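Local coordinates for protein fructose transport system repressor FruR (Pseudomonas putida, PDB 3O74) that probably binds specific DNA sequences as a transcriptional repressor and activator, with fructose 1-phosphate as its preferred effector, at residues R154-E159 against I174-G179. Sequence-based numbering, arbitrary orientation.
Sequences RRYQGE and IDDLGG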
# COMPACT_ATOMS: atom_id res chain seq x y z
N ARG B 154 24.43 -7.31 17.63
CA ARG B 154 24.50 -7.95 16.33
C ARG B 154 23.85 -7.06 15.29
O ARG B 154 22.84 -6.41 15.56
CB ARG B 154 23.80 -9.31 16.37
CG ARG B 154 24.43 -10.33 17.30
CD ARG B 154 25.75 -10.86 16.75
NE ARG B 154 26.24 -11.97 17.55
CZ ARG B 154 26.88 -11.84 18.71
NH1 ARG B 154 27.11 -10.63 19.20
NH2 ARG B 154 27.29 -12.91 19.37
N ARG B 155 24.43 -7.03 14.10
CA ARG B 155 23.86 -6.28 13.00
C ARG B 155 23.72 -7.19 11.79
O ARG B 155 24.69 -7.80 11.34
CB ARG B 155 24.74 -5.08 12.64
CG ARG B 155 24.91 -4.09 13.78
CD ARG B 155 26.08 -3.16 13.52
NE ARG B 155 26.36 -2.29 14.66
CZ ARG B 155 27.15 -2.62 15.68
NH1 ARG B 155 27.74 -3.81 15.72
NH2 ARG B 155 27.34 -1.76 16.68
N TYR B 156 22.49 -7.29 11.28
CA TYR B 156 22.21 -8.12 10.12
C TYR B 156 21.53 -7.28 9.07
O TYR B 156 20.43 -6.77 9.28
CB TYR B 156 21.31 -9.30 10.50
CG TYR B 156 22.03 -10.36 11.29
CD1 TYR B 156 22.58 -11.47 10.65
CD2 TYR B 156 22.18 -10.26 12.66
CE1 TYR B 156 23.25 -12.45 11.36
CE2 TYR B 156 22.85 -11.24 13.38
CZ TYR B 156 23.38 -12.32 12.73
OH TYR B 156 24.04 -13.29 13.44
N GLN B 157 22.18 -7.13 7.92
CA GLN B 157 21.65 -6.30 6.85
C GLN B 157 21.55 -7.10 5.56
O GLN B 157 22.55 -7.44 4.94
CB GLN B 157 22.50 -5.05 6.68
CG GLN B 157 22.42 -4.11 7.87
CD GLN B 157 23.34 -2.92 7.75
OE1 GLN B 157 24.52 -2.99 8.11
NE2 GLN B 157 22.81 -1.81 7.26
N GLY B 158 20.31 -7.41 5.18
CA GLY B 158 20.04 -8.27 4.05
C GLY B 158 20.07 -7.61 2.69
O GLY B 158 20.55 -6.48 2.53
N GLU B 159 19.53 -8.32 1.70
CA GLU B 159 19.65 -7.94 0.30
C GLU B 159 18.45 -7.15 -0.22
O GLU B 159 18.51 -6.58 -1.31
CB GLU B 159 19.86 -9.19 -0.56
CG GLU B 159 18.65 -10.12 -0.63
CD GLU B 159 18.34 -10.81 0.68
OE1 GLU B 159 19.27 -10.99 1.51
OE2 GLU B 159 17.17 -11.19 0.89
N ILE B 174 18.58 -15.64 15.38
CA ILE B 174 18.22 -16.60 16.43
C ILE B 174 19.19 -17.77 16.45
O ILE B 174 19.65 -18.19 17.51
CB ILE B 174 16.78 -17.12 16.23
CG1 ILE B 174 15.78 -16.01 16.54
CG2 ILE B 174 16.52 -18.35 17.10
CD1 ILE B 174 14.36 -16.33 16.10
N ASP B 175 19.51 -18.29 15.26
CA ASP B 175 20.45 -19.40 15.15
C ASP B 175 21.83 -19.01 15.66
O ASP B 175 22.57 -19.86 16.16
CB ASP B 175 20.53 -19.90 13.70
CG ASP B 175 19.24 -20.57 13.24
OD1 ASP B 175 18.29 -20.66 14.04
OD2 ASP B 175 19.19 -21.01 12.07
N ASP B 176 22.18 -17.73 15.55
CA ASP B 176 23.50 -17.25 15.94
C ASP B 176 23.63 -16.89 17.43
O ASP B 176 24.72 -16.98 18.00
CB ASP B 176 23.93 -16.07 15.07
CG ASP B 176 24.28 -16.48 13.65
OD1 ASP B 176 24.27 -17.70 13.37
OD2 ASP B 176 24.56 -15.60 12.81
N LEU B 177 22.52 -16.49 18.05
CA LEU B 177 22.50 -16.18 19.48
C LEU B 177 22.12 -17.40 20.31
O LEU B 177 22.41 -17.46 21.51
CB LEU B 177 21.53 -15.04 19.79
CG LEU B 177 21.96 -13.62 19.44
CD1 LEU B 177 20.83 -12.65 19.73
CD2 LEU B 177 23.21 -13.24 20.21
N GLY B 178 21.48 -18.38 19.67
CA GLY B 178 20.95 -19.52 20.38
C GLY B 178 19.61 -19.19 21.02
O GLY B 178 19.14 -19.91 21.89
N GLY B 179 19.02 -18.09 20.58
CA GLY B 179 17.73 -17.65 21.10
C GLY B 179 17.40 -16.24 20.64
O GLY B 179 18.13 -15.65 19.85
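Tyr156 reaches from edge strand 152-158 to the last turn of helix 163-177 and gives its phenol proton to Asp176, with OH and OD2 2.5 Å apart, a very short hydrogen bond. Strand and helix are consecutive elements of the Rossmann-like alpha/beta subdomain found in periplasmic-binding-protein folds of the LacI family, and the contact ties the sheet margin to the helix packed on it. The carboxylate oxygen meets the ring at its edge, in the ring plane, while the carboxylate itself is turned 40° from that plane. Asp176 CB also closes on the hydroxyl, 3.2 Å from Tyr156 OH, so the phenol oxygen rests against the aliphatic root of the aspartate as well as its acid group. With CG of Tyr156 opposite its own carbonyl carbon (chi1 -74°), the ring extends away from the strand to the helix end.

Two residues earlier, on the same side of the strand, Arg154 makes a looser van der Waals contact. Leu177 CD2 lies over one face of its guanidinium, 4.2 Å from Arg154 NH2 and displaced toward the rim of the group. The arginine chain is bent at chi2, and its guanidinium ends up beside the Leu177 methyl. Arg154 NE and Asp176 OD2 remain 6.2 Å apart, too far for a salt bridge, although the positive charge may still favour the ionised carboxylate.

Farther out, Leu173 packs against both Arg154 and Tyr156, and Gln172 touches the tyrosine. Backbone hydrogen bonds to Leu125 and Gly127 fix Tyr156 on the neighbouring strand 122-128. The helix finishes just beyond the aspartate: Gly178 takes positive phi (81°), and its N donates to Ile174 O at 2.8 Å.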